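Local coordinates for motility-associated killing factor MakB (Vibrio cholerae serotype O1, PDB 6W1W), which is one component of a tripartite cytotoxin that structurally resembles alpha-pore-forming toxins, and probably helps to attack target-cell membranes, at residues Q172-L177 and S195-S200; Y201-V204 and P210-S213. All coordinates share one frame; numbering follows the deposited sequence.

Interaction 1. Residues Q172-L177 and S195-S200; sequences QSIASL and SMVTIS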
loop_
_atom_site.group_PDB
_atom_site.type_symbol
_atom_site.label_atom_id
_atom_site.label_comp_id
_atom_site.label_asym_id
_atom_site.label_seq_id
_atom_site.Cartn_x
_atom_site.Cartn_y
_atom_site.Cartn_z
ATOM N N GLN A 172 -3.346 -16.522 1.059
ATOM C CA GLN A 172 -1.902 -16.317 1.114
ATOM C C GLN A 172 -1.158 -16.983 -0.039
ATOM O O GLN A 172 -0.081 -16.509 -0.418
ATOM C CB GLN A 172 -1.336 -16.822 2.442
ATOM C CG GLN A 172 0.128 -16.462 2.652
ATOM C CD GLN A 172 0.670 -16.967 3.969
ATOM O OE1 GLN A 172 1.752 -17.551 4.027
ATOM N NE2 GLN A 172 -0.079 -16.740 5.041
ATOM N N SER A 173 -1.699 -18.064 -0.608
ATOM C CA SER A 173 -1.033 -18.690 -1.748
ATOM C C SER A 173 -1.257 -17.894 -3.029
ATOM O O SER A 173 -0.354 -17.820 -3.873
ATOM C CB SER A 173 -1.490 -20.146 -1.915
ATOM O OG SER A 173 -2.786 -20.249 -2.477
ATOM N N ILE A 174 -2.434 -17.279 -3.189
ATOM C CA ILE A 174 -2.626 -16.336 -4.284
ATOM C C ILE A 174 -1.747 -15.109 -4.091
ATOM O O ILE A 174 -1.388 -14.437 -5.064
ATOM C CB ILE A 174 -4.111 -15.935 -4.413
ATOM C CG1 ILE A 174 -4.989 -17.182 -4.544
ATOM C CG2 ILE A 174 -4.333 -15.010 -5.607
ATOM C CD1 ILE A 174 -6.457 -16.888 -4.818
ATOM N N ALA A 175 -1.375 -14.806 -2.847
ATOM C CA ALA A 175 -0.506 -13.666 -2.594
ATOM C C ALA A 175 0.941 -13.972 -2.957
ATOM O O ALA A 175 1.711 -13.049 -3.242
ATOM C CB ALA A 175 -0.605 -13.251 -1.127
ATOM N N SER A 176 1.333 -15.250 -2.949
ATOM C CA SER A 176 2.711 -15.595 -3.283
ATOM C C SER A 176 2.997 -15.399 -4.765
ATOM O O SER A 176 4.133 -15.084 -5.136
ATOM C CB SER A 176 3.009 -17.034 -2.871
ATOM O OG SER A 176 2.944 -17.174 -1.461
ATOM N N LEU A 177 1.986 -15.566 -5.623
ATOM C CA LEU A 177 2.177 -15.382 -7.056
ATOM C C LEU A 177 2.493 -13.941 -7.428
ATOM O O LEU A 177 2.926 -13.697 -8.561
ATOM C CB LEU A 177 0.934 -15.839 -7.820
ATOM C CG LEU A 177 0.211 -17.063 -7.257
ATOM C CD1 LEU A 177 -1.056 -17.355 -8.046
ATOM C CD2 LEU A 177 1.129 -18.274 -7.233
ATOM N N SER A 195 -3.918 -6.174 -11.318
ATOM C CA SER A 195 -5.179 -6.815 -11.664
ATOM C C SER A 195 -5.951 -7.126 -10.392
ATOM O O SER A 195 -5.366 -7.539 -9.386
ATOM C CB SER A 195 -4.949 -8.106 -12.461
ATOM O OG SER A 195 -3.825 -8.001 -13.325
ATOM N N MET A 196 -7.269 -6.938 -10.440
ATOM C CA MET A 196 -8.120 -7.131 -9.272
ATOM C C MET A 196 -8.581 -8.583 -9.206
ATOM O O MET A 196 -9.221 -9.081 -10.139
ATOM C CB MET A 196 -9.319 -6.181 -9.309
ATOM C CG MET A 196 -8.961 -4.706 -9.166
ATOM S SD MET A 196 -7.911 -4.344 -7.736
ATOM C CE MET A 196 -8.955 -4.881 -6.383
ATOM N N VAL A 197 -8.267 -9.252 -8.103
ATOM C CA VAL A 197 -8.621 -10.653 -7.909
ATOM C C VAL A 197 -9.772 -10.699 -6.911
ATOM O O VAL A 197 -9.574 -10.548 -5.701
ATOM C CB VAL A 197 -7.425 -11.479 -7.431
ATOM C CG1 VAL A 197 -7.822 -12.934 -7.267
ATOM C CG2 VAL A 197 -6.276 -11.333 -8.394
ATOM N N THR A 198 -10.979 -10.908 -7.422
ATOM C CA THR A 198 -12.142 -11.146 -6.581
ATOM C C THR A 198 -12.184 -12.615 -6.173
ATOM O O THR A 198 -12.168 -13.503 -7.032
ATOM C CB THR A 198 -13.417 -10.771 -7.328
ATOM O OG1 THR A 198 -13.291 -9.447 -7.859
ATOM C CG2 THR A 198 -14.616 -10.844 -6.395
ATOM N N ILE A 199 -12.225 -12.871 -4.870
ATOM C CA ILE A 199 -12.493 -14.199 -4.324
ATOM C C ILE A 199 -13.898 -14.171 -3.738
ATOM O O ILE A 199 -14.192 -13.353 -2.857
ATOM C CB ILE A 199 -11.469 -14.600 -3.252
ATOM C CG1 ILE A 199 -10.043 -14.367 -3.743
ATOM C CG2 ILE A 199 -11.665 -16.051 -2.843
ATOM C CD1 ILE A 199 -8.999 -14.646 -2.680
ATOM N N SER A 200 -14.761 -15.066 -4.210
ATOM C CA SER A 200 -16.172 -15.047 -3.837
ATOM C C SER A 200 -16.514 -16.325 -3.085
ATOM O O SER A 200 -16.570 -17.407 -3.678
ATOM C CB SER A 200 -17.067 -14.880 -5.067
ATOM O OG SER A 200 -17.573 -16.123 -5.512
#
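Ile174, late in helix 157-176, reaches across to Val197 and Ile199 of strand 193-203 in a small, purely apolar contact that buries 97 Å². Its CB points at the strand, and the two branches leaving it go to different partners. The CG2 methyl of Ile174 faces Val197 and lies 4.4 Å from Val197 CG1. The longer arm starts at CG1, which lies beside the backbone N and opposite the carbonyl carbon (chi1 -54°), and runs on extended to CD1. That terminal methyl meets Ile199 tip to tip, Ile174 CD1 and Ile199 CD1 being 4.0 Å apart. Ile199 has much the same shape, CG1 beside N and the chain extended, so that the two isoleucines span the gap end-on. Their backbones stay well separated: even the nearest pair, Ile174 CA and Val197 CA, is 9.0 Å apart. Within the helix segment, Ser176 OG gives a hydrogen bond of 3.3 Å back to Gln172 O.

This is helix-on-sheet packing: Ile174 rests on the sheet face that carries Val197 and Ile199. Their strand is hydrogen-bonded to Gly216 and Phe214 of strand 209-220 on one flank and, through Thr198, to Val345 of strand 338-346 on the other. Helix 233-245 packs on Ile174 through Val235, and Ile229 of helix 225-230 touches Val197.

Interaction 2. Residues Y201-V204 and P210-S213; sequences YGVV and PFLS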
loop_
_atom_site.group_PDB
_atom_site.type_symbol
_atom_site.label_atom_id
_atom_site.label_comp_id
_atom_site.label_asym_id
_atom_site.label_seq_id
_atom_site.Cartn_x
_atom_site.Cartn_y
_atom_site.Cartn_z
ATOM N N TYR A 201 -16.755 -16.192 -1.789
ATOM C CA TYR A 201 -17.109 -17.313 -0.938
ATOM C C TYR A 201 -18.625 -17.474 -0.905
ATOM O O TYR A 201 -19.380 -16.609 -1.363
ATOM C CB TYR A 201 -16.556 -17.110 0.475
ATOM C CG TYR A 201 -15.069 -16.828 0.502
ATOM C CD1 TYR A 201 -14.579 -15.533 0.335
ATOM C CD2 TYR A 201 -14.154 -17.851 0.685
ATOM C CE1 TYR A 201 -13.214 -15.269 0.349
ATOM C CE2 TYR A 201 -12.793 -17.600 0.698
ATOM C CZ TYR A 201 -12.325 -16.311 0.532
ATOM O OH TYR A 201 -10.965 -16.075 0.547
ATOM N N GLY A 202 -19.062 -18.603 -0.354
ATOM C CA GLY A 202 -20.474 -18.925 -0.251
ATOM C C GLY A 202 -20.688 -20.000 0.790
ATOM O O GLY A 202 -19.743 -20.623 1.277
ATOM N N VAL A 203 -21.956 -20.214 1.134
ATOM C CA VAL A 203 -22.350 -21.190 2.145
ATOM C C VAL A 203 -23.273 -22.206 1.486
ATOM O O VAL A 203 -24.227 -21.827 0.798
ATOM C CB VAL A 203 -23.025 -20.512 3.353
ATOM C CG1 VAL A 203 -23.985 -19.424 2.885
ATOM C CG2 VAL A 203 -23.757 -21.543 4.208
ATOM N N VAL A 204 -22.996 -23.491 1.707
ATOM C CA VAL A 204 -23.634 -24.570 0.959
ATOM C C VAL A 204 -24.540 -25.385 1.875
ATOM O O VAL A 204 -24.415 -25.369 3.101
ATOM C CB VAL A 204 -22.596 -25.493 0.286
ATOM C CG1 VAL A 204 -21.628 -24.676 -0.565
ATOM C CG2 VAL A 204 -21.839 -26.320 1.331
ATOM N N PRO A 210 -24.568 -17.794 -2.746
ATOM C CA PRO A 210 -23.512 -16.784 -2.584
ATOM C C PRO A 210 -23.660 -16.027 -1.272
ATOM O O PRO A 210 -24.735 -15.969 -0.670
ATOM C CB PRO A 210 -23.707 -15.853 -3.786
ATOM C CG PRO A 210 -25.122 -16.045 -4.190
ATOM C CD PRO A 210 -25.443 -17.492 -3.897
ATOM N N PHE A 211 -22.553 -15.437 -0.827
ATOM C CA PHE A 211 -22.510 -14.861 0.510
ATOM C C PHE A 211 -21.562 -13.672 0.580
ATOM O O PHE A 211 -22.001 -12.518 0.538
ATOM C CB PHE A 211 -22.112 -15.946 1.515
ATOM C CG PHE A 211 -21.956 -15.455 2.924
ATOM C CD1 PHE A 211 -20.696 -15.283 3.475
ATOM C CD2 PHE A 211 -23.061 -15.187 3.706
ATOM C CE1 PHE A 211 -20.543 -14.840 4.770
ATOM C CE2 PHE A 211 -22.912 -14.742 5.004
ATOM C CZ PHE A 211 -21.651 -14.570 5.536
ATOM N N LEU A 212 -20.265 -13.940 0.683
ATOM C CA LEU A 212 -19.251 -12.906 0.830
ATOM C C LEU A 212 -18.373 -12.888 -0.413
ATOM O O LEU A 212 -18.182 -13.919 -1.066
ATOM C CB LEU A 212 -18.390 -13.157 2.073
ATOM C CG LEU A 212 -17.445 -12.088 2.627
ATOM C CD1 LEU A 212 -17.243 -12.337 4.110
ATOM C CD2 LEU A 212 -16.094 -12.064 1.916
ATOM N N SER A 213 -17.830 -11.711 -0.729
ATOM C CA SER A 213 -16.956 -11.576 -1.891
ATOM C C SER A 213 -16.135 -10.305 -1.731
ATOM O O SER A 213 -16.668 -9.206 -1.899
ATOM C CB SER A 213 -17.770 -11.542 -3.185
ATOM O OG SER A 213 -17.889 -10.222 -3.687
#
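Two weak backbone hydrogen bonds join Tyr201 to strand 209-220: Tyr201 N donates to Leu212 O over 2.8 Å, and Tyr201 O accepts from Phe211 N over 3.4 Å. Both are bent, with N-H...O angles of 128° and 133°. Phe211 and Leu212 thus face a single residue, a beta bulge that shifts the pairing by one residue along the hairpin 193-203/209-220. Next to it, Gly202 and Pro210 form an antiparallel non-hydrogen-bonded pair, CA to CA 4.4 Å. In ClyA a beta hairpin set between helices, the beta tongue, serves in membrane insertion; this hairpin may be its counterpart.

Around the backbone, Gly202 lets Phe211 in close, Gly202 CA lying 3.8 Å from Phe211 CB. Phe211 leaves its CB with CG opposite the backbone N (chi1 177°), which carries the ring away from the partner strand to Ala255 of helix 251-270 and to Val41. Val203 CG1 leans obliquely on Phe211 CB at 4.2 Å. Tyr201 and Leu212 run side by side in the same direction, with Tyr201 CD1 4.1 Å from Leu212 CD2, and both side chains touch Ile262 of helix 251-270.

In the fold
Along the chain, helix 157-176 comes first; after a linker holding the short helix 183-187, the chain enters strand 193-203 and doubles back to pack on that helix, closing interaction 1 across 17 intervening residues. The same strand then continues into interaction 2, where a short turn, with five residues between the segments, brings it against strand 209-220. The two closures follow in series, neither enclosing nor crossing the other, with centres about 17 Å apart. They meet at the join, where Ser200 CB packs 3.9 Å from Ser213 CB. Interaction 1 ties the sheet to the helix preceding it; interaction 2 holds the turn end of the hairpin together, beside helix 251-270.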